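Local coordinates for cyanophycinase-like exopeptidase (actinobacterium SCGC AAA027-L06, PDB 6NQC), which probably hydrolyses peptide bonds as a serine peptidase of family S51, the family that includes cyanophycinase and other exopeptidases, at residues D123-A128 against Q173-F178; V159-V164 against N183-P188; H163-R168 against K203-L208. All blocks are in the same frame, centred on the assembly; numbering follows the deposited sequence. Where two conformers were deposited one is given.

Contact 1 of 3, residues D123-A128 against Q173-F178; sequences DPHYLA and QSTEGF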
loop_
_atom_site.group_PDB
_atom_site.type_symbol
_atom_site.label_atom_id
_atom_site.label_comp_id
_atom_site.label_asym_id
_atom_site.label_seq_id
_atom_site.Cartn_x
_atom_site.Cartn_y
_atom_site.Cartn_z
ATOM N N ASP A 123 10.466 -1.309 -5.829
ATOM C CA ASP A 123 10.252 -0.991 -7.236
ATOM C C ASP A 123 8.782 -1.255 -7.566
ATOM O O ASP A 123 8.338 -2.407 -7.522
ATOM C CB ASP A 123 11.184 -1.846 -8.095
ATOM C CG ASP A 123 10.966 -1.661 -9.594
ATOM O OD1 ASP A 123 10.046 -0.938 -10.019
ATOM O OD2 ASP A 123 11.734 -2.280 -10.327
ATOM N N PRO A 124 7.988 -0.223 -7.857
ATOM C CA PRO A 124 6.575 -0.460 -8.112
ATOM C C PRO A 124 6.339 -1.241 -9.385
ATOM O O PRO A 124 5.373 -1.998 -9.453
ATOM C CB PRO A 124 5.992 0.962 -8.197
ATOM C CG PRO A 124 7.119 1.756 -8.700
ATOM C CD PRO A 124 8.369 1.187 -8.093
ATOM N N HIS A 125 7.205 -1.108 -10.389
ATOM C CA HIS A 125 7.004 -1.881 -11.608
ATOM C C HIS A 125 7.215 -3.362 -11.340
ATOM O O HIS A 125 6.429 -4.198 -11.816
ATOM C CB HIS A 125 7.917 -1.356 -12.701
ATOM C CG HIS A 125 7.642 0.074 -13.021
ATOM N ND1 HIS A 125 6.581 0.459 -13.811
ATOM C CD2 HIS A 125 8.243 1.218 -12.606
ATOM C CE1 HIS A 125 6.567 1.781 -13.903
ATOM N NE2 HIS A 125 7.558 2.267 -13.178
ATOM N N TYR A 126 8.241 -3.705 -10.557
ATOM C CA TYR A 126 8.469 -5.105 -10.228
ATOM C C TYR A 126 7.345 -5.652 -9.348
ATOM O O TYR A 126 6.899 -6.789 -9.543
ATOM C CB TYR A 126 9.830 -5.272 -9.557
ATOM C CG TYR A 126 10.243 -6.718 -9.374
ATOM C CD1 TYR A 126 10.635 -7.490 -10.452
ATOM C CD2 TYR A 126 10.243 -7.308 -8.099
ATOM C CE1 TYR A 126 11.013 -8.817 -10.302
ATOM C CE2 TYR A 126 10.603 -8.645 -7.922
ATOM C CZ TYR A 126 10.990 -9.395 -9.037
ATOM O OH TYR A 126 11.355 -10.721 -8.896
ATOM N N LEU A 127 6.888 -4.858 -8.367
ATOM C CA LEU A 127 5.813 -5.307 -7.502
ATOM C C LEU A 127 4.610 -5.679 -8.342
ATOM O O LEU A 127 4.073 -6.788 -8.232
ATOM C CB LEU A 127 5.446 -4.223 -6.489
ATOM C CG LEU A 127 4.248 -4.570 -5.571
ATOM C CD1 LEU A 127 4.421 -5.969 -4.954
ATOM C CD2 LEU A 127 4.069 -3.524 -4.491
ATOM N N ALA A 128 4.193 -4.758 -9.224
ATOM C CA ALA A 128 3.035 -4.982 -10.070
ATOM C C ALA A 128 3.227 -6.183 -10.996
ATOM O O ALA A 128 2.364 -7.074 -11.068
ATOM C CB ALA A 128 2.765 -3.733 -10.911
ATOM N N GLN A 173 3.131 4.492 -21.682
ATOM C CA GLN A 173 3.681 3.167 -21.456
ATOM C C GLN A 173 3.733 2.863 -19.961
ATOM O O GLN A 173 4.777 2.427 -19.473
ATOM C CB GLN A 173 5.092 3.086 -22.100
ATOM C CG GLN A 173 5.041 3.249 -23.649
ATOM C CD GLN A 173 6.366 3.756 -24.203
ATOM O OE1 GLN A 173 6.685 4.945 -24.110
ATOM N NE2 GLN A 173 7.158 2.844 -24.738
ATOM N N SER A 174 2.644 3.115 -19.254
ATOM C CA SER A 174 2.578 2.802 -17.831
ATOM C C SER A 174 2.493 1.299 -17.630
ATOM O O SER A 174 2.047 0.554 -18.515
ATOM C CB SER A 174 1.371 3.496 -17.217
ATOM O OG SER A 174 1.520 4.907 -17.391
ATOM N N THR A 175 2.961 0.850 -16.474
ATOM C CA THR A 175 2.721 -0.513 -16.038
ATOM C C THR A 175 1.324 -0.643 -15.431
ATOM O O THR A 175 0.862 0.230 -14.698
ATOM C CB THR A 175 3.789 -0.910 -15.010
ATOM O OG1 THR A 175 5.080 -0.824 -15.620
ATOM C CG2 THR A 175 3.551 -2.349 -14.474
ATOM N N GLU A 176 0.647 -1.737 -15.755
ATOM C CA GLU A 176 -0.636 -2.045 -15.145
ATOM C C GLU A 176 -0.461 -2.406 -13.670
ATOM O O GLU A 176 0.350 -3.256 -13.310
ATOM C CB GLU A 176 -1.289 -3.193 -15.914
ATOM C CG GLU A 176 -2.652 -3.615 -15.415
ATOM C CD GLU A 176 -3.341 -4.621 -16.362
ATOM O OE1 GLU A 176 -2.893 -4.752 -17.527
ATOM O OE2 GLU A 176 -4.326 -5.275 -15.932
ATOM N N GLY A 177 -1.209 -1.725 -12.808
ATOM C CA GLY A 177 -1.274 -2.046 -11.405
ATOM C C GLY A 177 -2.465 -2.924 -11.076
ATOM O O GLY A 177 -3.137 -3.474 -11.947
ATOM N N PHE A 178 -2.718 -3.047 -9.780
ATOM C CA PHE A 178 -3.748 -3.965 -9.297
ATOM C C PHE A 178 -5.138 -3.372 -9.439
ATOM O O PHE A 178 -6.107 -4.118 -9.511
ATOM C CB PHE A 178 -3.477 -4.320 -7.838
ATOM C CG PHE A 178 -2.101 -4.881 -7.578
ATOM C CD1 PHE A 178 -1.449 -5.652 -8.531
ATOM C CD2 PHE A 178 -1.459 -4.626 -6.385
ATOM C CE1 PHE A 178 -0.199 -6.167 -8.266
ATOM C CE2 PHE A 178 -0.198 -5.121 -6.124
ATOM C CZ PHE A 178 0.419 -5.908 -7.015
#

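Contact 2 of 3, residues V159-V164 against N183-P188; sequences VLSTHV and NVRVIP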
loop_
_atom_site.group_PDB
_atom_site.type_symbol
_atom_site.label_atom_id
_atom_site.label_comp_id
_atom_site.label_asym_id
_atom_site.label_seq_id
_atom_site.Cartn_x
_atom_site.Cartn_y
_atom_site.Cartn_z
ATOM N N VAL A 159 1.136 0.823 -6.619
ATOM C CA VAL A 159 0.634 -0.282 -7.433
ATOM C C VAL A 159 -0.843 -0.566 -7.183
ATOM O O VAL A 159 -1.428 -1.404 -7.872
ATOM C CB VAL A 159 1.406 -1.589 -7.195
ATOM C CG1 VAL A 159 2.885 -1.440 -7.558
ATOM C CG2 VAL A 159 1.275 -2.006 -5.733
ATOM N N LEU A 160 -1.476 0.127 -6.243
ATOM C CA LEU A 160 -2.896 -0.092 -5.974
ATOM C C LEU A 160 -3.808 0.589 -7.011
ATOM O O LEU A 160 -4.979 0.207 -7.118
ATOM C CB LEU A 160 -3.233 0.398 -4.551
ATOM C CG LEU A 160 -2.389 -0.243 -3.444
ATOM C CD1 LEU A 160 -2.746 0.255 -2.075
ATOM C CD2 LEU A 160 -2.483 -1.765 -3.548
ATOM N N SER A 161 -3.283 1.557 -7.768
ATOM C CA SER A 161 -4.011 2.203 -8.851
ATOM C C SER A 161 -4.086 1.278 -10.069
ATOM O O SER A 161 -3.544 0.164 -10.085
ATOM C CB SER A 161 -3.313 3.500 -9.264
ATOM O OG SER A 161 -3.390 4.474 -8.249
ATOM N N THR A 162 -4.746 1.776 -11.120
ATOM C CA THR A 162 -4.853 0.995 -12.349
ATOM C C THR A 162 -3.531 0.991 -13.113
ATOM O O THR A 162 -3.228 0.021 -13.807
ATOM C CB THR A 162 -5.957 1.546 -13.291
ATOM O OG1 THR A 162 -5.665 2.920 -13.631
ATOM C CG2 THR A 162 -7.323 1.422 -12.660
ATOM N N HIS A 163 -2.725 2.047 -12.966
ATOM C CA HIS A 163 -1.507 2.228 -13.740
ATOM C C HIS A 163 -0.392 2.818 -12.895
ATOM O O HIS A 163 -0.638 3.604 -11.971
ATOM C CB HIS A 163 -1.759 3.121 -14.948
ATOM C CG HIS A 163 -2.764 2.537 -15.885
ATOM N ND1 HIS A 163 -4.113 2.645 -15.662
ATOM C CD2 HIS A 163 -2.618 1.756 -16.982
ATOM C CE1 HIS A 163 -4.756 1.995 -16.615
ATOM N NE2 HIS A 163 -3.872 1.438 -17.418
ATOM N N VAL A 164 0.834 2.455 -13.260
ATOM C CA VAL A 164 2.038 2.887 -12.553
ATOM C C VAL A 164 2.903 3.645 -13.552
ATOM O O VAL A 164 3.297 3.062 -14.568
ATOM C CB VAL A 164 2.817 1.707 -11.954
ATOM C CG1 VAL A 164 4.057 2.210 -11.293
ATOM C CG2 VAL A 164 1.898 0.911 -10.965
ATOM N N ASN A 183 -10.145 5.205 -9.087
ATOM C CA ASN A 183 -10.127 6.586 -9.570
ATOM C C ASN A 183 -9.090 7.455 -8.878
ATOM O O ASN A 183 -9.118 8.678 -9.037
ATOM C CB ASN A 183 -11.516 7.213 -9.420
ATOM C CG ASN A 183 -11.917 7.419 -7.989
ATOM O OD1 ASN A 183 -11.596 6.618 -7.116
ATOM N ND2 ASN A 183 -12.639 8.503 -7.739
ATOM N N VAL A 184 -8.171 6.862 -8.133
ATOM C CA VAL A 184 -7.171 7.618 -7.402
ATOM C C VAL A 184 -5.806 7.006 -7.702
ATOM O O VAL A 184 -5.670 5.782 -7.807
ATOM C CB VAL A 184 -7.457 7.618 -5.887
ATOM C CG1 VAL A 184 -6.355 8.382 -5.202
ATOM C CG2 VAL A 184 -8.822 8.202 -5.612
ATOM N N ARG A 185 -4.817 7.859 -7.871
ATOM C CA ARG A 185 -3.415 7.461 -7.939
ATOM C C ARG A 185 -2.591 8.322 -6.989
ATOM O O ARG A 185 -2.872 9.509 -6.797
ATOM C CB ARG A 185 -2.895 7.593 -9.352
ATOM C CG ARG A 185 -1.399 7.306 -9.485
ATOM C CD ARG A 185 -1.036 7.237 -10.985
ATOM N NE ARG A 185 -0.953 8.522 -11.679
ATOM C CZ ARG A 185 0.099 9.338 -11.691
ATOM N NH1 ARG A 185 1.192 9.079 -10.975
ATOM N NH2 ARG A 185 0.029 10.454 -12.380
ATOM N N VAL A 186 -1.524 7.723 -6.457
ATOM C CA VAL A 186 -0.713 8.294 -5.394
ATOM C C VAL A 186 0.711 8.536 -5.885
ATOM O O VAL A 186 1.359 7.632 -6.433
ATOM C CB VAL A 186 -0.656 7.352 -4.166
ATOM C CG1 VAL A 186 0.447 7.790 -3.179
ATOM C CG2 VAL A 186 -2.020 7.247 -3.536
ATOM N N ILE A 187 1.234 9.720 -5.582
ATOM C CA ILE A 187 2.654 10.007 -5.648
ATOM C C ILE A 187 3.185 10.000 -4.206
ATOM O O ILE A 187 2.790 10.876 -3.422
ATOM C CB ILE A 187 2.931 11.347 -6.336
ATOM C CG1 ILE A 187 2.372 11.282 -7.753
ATOM C CG2 ILE A 187 4.415 11.587 -6.371
ATOM C CD1 ILE A 187 2.302 12.614 -8.470
ATOM N N PRO A 188 4.020 9.040 -3.835
ATOM C CA PRO A 188 4.535 8.979 -2.459
ATOM C C PRO A 188 5.743 9.887 -2.299
ATOM O O PRO A 188 6.139 10.546 -3.222
ATOM C CB PRO A 188 4.931 7.515 -2.304
ATOM C CG PRO A 188 5.293 7.056 -3.720
ATOM C CD PRO A 188 4.428 7.880 -4.655
HETATM O O HOH W 1 -1.439 4.780 -6.540
#

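Contact 3 of 3, residues H163-R168 against K203-L208; sequences HVPNFR and KILLDL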
loop_
_atom_site.group_PDB
_atom_site.type_symbol
_atom_site.label_atom_id
_atom_site.label_comp_id
_atom_site.label_asym_id
_atom_site.label_seq_id
_atom_site.Cartn_x
_atom_site.Cartn_y
_atom_site.Cartn_z
ATOM N N HIS A 163 -2.725 2.047 -12.966
ATOM C CA HIS A 163 -1.507 2.228 -13.740
ATOM C C HIS A 163 -0.392 2.818 -12.895
ATOM O O HIS A 163 -0.638 3.604 -11.971
ATOM C CB HIS A 163 -1.759 3.121 -14.948
ATOM C CG HIS A 163 -2.764 2.537 -15.885
ATOM N ND1 HIS A 163 -4.113 2.645 -15.662
ATOM C CD2 HIS A 163 -2.618 1.756 -16.982
ATOM C CE1 HIS A 163 -4.756 1.995 -16.615
ATOM N NE2 HIS A 163 -3.872 1.438 -17.418
ATOM N N VAL A 164 0.834 2.455 -13.260
ATOM C CA VAL A 164 2.038 2.887 -12.553
ATOM C C VAL A 164 2.903 3.645 -13.552
ATOM O O VAL A 164 3.297 3.062 -14.568
ATOM C CB VAL A 164 2.817 1.707 -11.954
ATOM C CG1 VAL A 164 4.057 2.210 -11.293
ATOM C CG2 VAL A 164 1.898 0.911 -10.965
ATOM N N PRO A 165 3.241 4.919 -13.301
ATOM C CA PRO A 165 3.994 5.698 -14.307
ATOM C C PRO A 165 5.397 5.156 -14.487
ATOM O O PRO A 165 6.045 4.751 -13.525
ATOM C CB PRO A 165 4.059 7.095 -13.702
ATOM C CG PRO A 165 3.929 6.825 -12.193
ATOM C CD PRO A 165 2.994 5.700 -12.078
ATOM N N ASN A 166 5.858 5.163 -15.727
ATOM C CA ASN A 166 7.216 4.738 -16.066
ATOM C C ASN A 166 8.008 5.917 -16.614
ATOM O O ASN A 166 7.865 6.277 -17.798
ATOM C CB ASN A 166 7.210 3.581 -17.065
ATOM C CG ASN A 166 8.566 2.889 -17.163
ATOM O OD1 ASN A 166 9.609 3.525 -17.005
ATOM N ND2 ASN A 166 8.554 1.590 -17.431
ATOM N N PHE A 167 8.897 6.468 -15.759
ATOM C CA PHE A 167 9.706 7.624 -16.150
ATOM C C PHE A 167 10.639 7.310 -17.303
ATOM O O PHE A 167 10.990 8.194 -18.087
ATOM C CB PHE A 167 10.630 8.140 -15.031
ATOM C CG PHE A 167 10.020 8.168 -13.700
ATOM C CD1 PHE A 167 10.732 7.736 -12.596
ATOM C CD2 PHE A 167 8.729 8.624 -13.547
ATOM C CE1 PHE A 167 10.159 7.747 -11.362
ATOM C CE2 PHE A 167 8.141 8.636 -12.309
ATOM C CZ PHE A 167 8.857 8.208 -11.209
ATOM N N ARG A 168 11.126 6.078 -17.368
ATOM C CA ARG A 168 12.106 5.712 -18.377
ATOM C C ARG A 168 11.501 5.656 -19.765
ATOM O O ARG A 168 12.258 5.575 -20.742
ATOM C CB ARG A 168 12.741 4.364 -17.995
ATOM C CG ARG A 168 13.926 4.500 -16.987
ATOM C CD ARG A 168 13.755 3.636 -15.705
ATOM N NE ARG A 168 12.688 4.143 -14.831
ATOM C CZ ARG A 168 11.573 3.471 -14.507
ATOM N NH1 ARG A 168 11.343 2.234 -14.980
ATOM N NH2 ARG A 168 10.664 4.056 -13.715
ATOM N N LYS A 203 7.131 15.159 -15.284
ATOM C CA LYS A 203 5.928 15.418 -16.066
ATOM C C LYS A 203 5.092 14.157 -16.210
ATOM O O LYS A 203 3.845 14.222 -16.205
ATOM C CB LYS A 203 6.282 15.968 -17.455
ATOM C CG LYS A 203 6.854 17.395 -17.431
ATOM C CD LYS A 203 7.429 17.842 -18.786
ATOM C CE LYS A 203 8.350 19.070 -18.636
ATOM N NZ LYS A 203 9.776 18.798 -19.081
ATOM N N ILE A 204 5.766 13.006 -16.375
ATOM C CA ILE A 204 5.083 11.717 -16.432
ATOM C C ILE A 204 4.450 11.394 -15.073
ATOM O O ILE A 204 3.274 11.035 -14.979
ATOM C CB ILE A 204 6.082 10.639 -16.876
ATOM C CG1 ILE A 204 6.536 10.871 -18.335
ATOM C CG2 ILE A 204 5.500 9.222 -16.739
ATOM C CD1 ILE A 204 7.723 10.030 -18.805
ATOM N N LEU A 205 5.242 11.492 -14.004
ATOM C CA LEU A 205 4.760 11.224 -12.659
ATOM C C LEU A 205 3.528 12.055 -12.336
ATOM O O LEU A 205 2.606 11.575 -11.656
ATOM C CB LEU A 205 5.876 11.509 -11.654
ATOM C CG LEU A 205 5.697 11.148 -10.194
ATOM C CD1 LEU A 205 5.123 9.774 -10.001
ATOM C CD2 LEU A 205 7.089 11.179 -9.501
ATOM N N LEU A 206 3.466 13.278 -12.848
ATOM C CA LEU A 206 2.360 14.176 -12.516
ATOM C C LEU A 206 1.162 14.072 -13.446
ATOM O O LEU A 206 0.150 14.724 -13.182
ATOM C CB LEU A 206 2.858 15.622 -12.488
ATOM C CG LEU A 206 3.710 15.962 -11.259
ATOM C CD1 LEU A 206 4.391 17.310 -11.395
ATOM C CD2 LEU A 206 2.803 15.896 -10.024
ATOM N N ASP A 207 1.231 13.282 -14.520
ATOM C CA ASP A 207 0.157 13.386 -15.526
ATOM C C ASP A 207 0.182 12.155 -16.417
ATOM O O ASP A 207 0.946 12.107 -17.388
ATOM C CB ASP A 207 0.315 14.675 -16.343
ATOM C CG ASP A 207 -0.684 14.810 -17.446
ATOM O OD1 ASP A 207 -1.724 14.100 -17.408
ATOM O OD2 ASP A 207 -0.411 15.630 -18.354
ATOM N N LEU A 208 -0.678 11.187 -16.087
ATOM C CA LEU A 208 -0.912 10.020 -16.905
ATOM C C LEU A 208 -2.267 10.115 -17.570
ATOM O O LEU A 208 -3.228 10.637 -16.971
ATOM C CB LEU A 208 -0.856 8.708 -16.115
ATOM C CG LEU A 208 0.500 8.410 -15.456
ATOM C CD1 LEU A 208 0.374 7.083 -14.635
ATOM C CD2 LEU A 208 1.612 8.249 -16.463
#

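Contact 1 of 3, residues D123-A128 against Q173-F178
His125 turns the edge of its imidazole to Thr175, and its ND1 lies 2.7 Å from the OG1 of Thr175 in a hydrogen bond with an angle of 153° at the hydrogen, whose donor may be either group. OG1 lies near the plane of the ring, and the CB of Thr175 follows it along the same edge. On the threonine, OG1 stands anti to the carbonyl carbon (chi1 -60°) and is thereby turned up to the imidazole, while the CG2 branch is left to pack at 3.9 Å on the CB of Ala128, one helical turn further along. The CB of Ala128 also sits 3.4 Å from the carbonyl O of Glu176, so the small alanine lets the helix come close to the backbone of the strand. Beyond it the ring of Phe178 closes the contact: its CE1 approaches the CA of Ala128 obliquely at 3.9 Å, and its CZ meets the CG of Leu127 at 4.3 Å, with the carbonyl O of Leu127 near the ring plane at the edge. Leu127 also packs against what is probably the nucleophile elbow of the peptidase.

Asp123 is the N-cap of the helix, and its OD1 accepts two weak bonds, from the N of His125 at 2.9 Å and from the N of Tyr126. The first turn of helix 124-131 lies over strand 175-176, which pairs antiparallel with strand 163-164; Val164 of that partner touches both His125 and Thr175. Phe178 stacks on Trp137 in the following helix, 135-145, and Pro124 rests on helix 155-158.

Contact 2 of 3, residues V159-V164 against N183-P188
Ser161, in the conformer described here, reaches strand 184-187 through its hydroxyl, which donates to the carbonyl O of Val184, with OG and O 2.7 Å apart. The donor lies in the carbonyl plane on a lone pair, with a C=O...OG angle of 126°. With OG anti to its own carbonyl carbon (chi1 -68°), the hydroxyl is brought down on the strand, 3.3 Å from the CB of Arg185. A water continues the link: it donates to the OG of Ser161 at 2.6 Å and accepts from the N of Val186 at 2.9 Å. The buried hydroxyl of this conformer therefore bonds one peptide directly, at Val184 O, and the next through the water, at Val186 N.

Strand 184-187 is an outermost strand of the four-stranded mixed sheet and has strand 213-217 as its parallel neighbour; the serine and its water approach its backbone apparently along the outer edge. Further along the same side chain, Arg185 leaves the strand extended and then bends at chi3 (76°), and its CD passes 3.8 Å from the carbonyl O of His163. Its guanidinium is gripped further out, by a salt bridge from NE to Asp211 and a hydrogen bond from NH2 to the carbonyl O of Leu205. Ser161 is itself placed by backbone hydrogen bonding to Gly179, within a run of such bonds that also pairs Leu160 with Ile181 and Thr162 with Gly177.

Contact 3 of 3, residues H163-R168 against K203-L208
Pro165 presses its ring into the angle between Leu205 and Leu208, and with Phe167 and Ile204 these residues make up the close-packed part of the contact. The proline CG meets the CD1 of Leu205 at 3.9 Å, while its CB lies 3.8 Å from the CD1 of Leu208, whose side chain crosses the proline at about a right angle. The CD2 of Leu208 reaches the same CB, so both methyls of its fork bear on the ring. Ile204 sets its CG2 on the CB of Pro165 at 4.0 Å and its CD1 against the carbonyl O atoms of Asn166 and Phe167. Next along, Phe167 brings its CE2 obliquely to the CB of Leu205 at 3.7 Å, and the CD1 of Leu205 lies in the plane of the phenyl ring at its edge. The leucine owes this double role to its CG standing anti to the backbone N (chi1 -172°), which carries the fork in between proline and phenyl.

The segment leaving strand 163-164 is thus laid by van der Waals packing against helix 199-205 and the residues that follow, to Leu208, with no hydrogen bond between the two segments. Shortening Leu205 to an alanine would probably open a gap between Pro165 and Phe167 and leave the phenyl ring freer to turn. The fit slackens at Asn166 and the exposed Arg168. There an Asx turn is closed locally, the OD1 of Asn166 accepting from the N of Arg168 at 3.0 Å, and the arginine folds back so that this OD1 lies over a face of its guanidinium, offset toward the rim.

How the contacts relate
From the N terminus, the chain enters contact 1 at helix 124-131, passes helix 135-145, strand 149-153 and helix 155-158, and reaches 159-164, where contact 2 starts. Segment 163-168 opens contact 3 from the same strand, so contacts 2 and 3 share His163 and Val164. The chain turns back through 173-178, closing contact 1; its loop therefore crosses the other two, which begin before this point and close after it, at 183-188 and 203-208. The small hairpin of strands 163-164 and 175-176 joins all three, with a probable hydrogen bond between Val164 N and Thr175 O. Through it, helix 124-131, edge strand 184-187 and helix 199-205 are tied together.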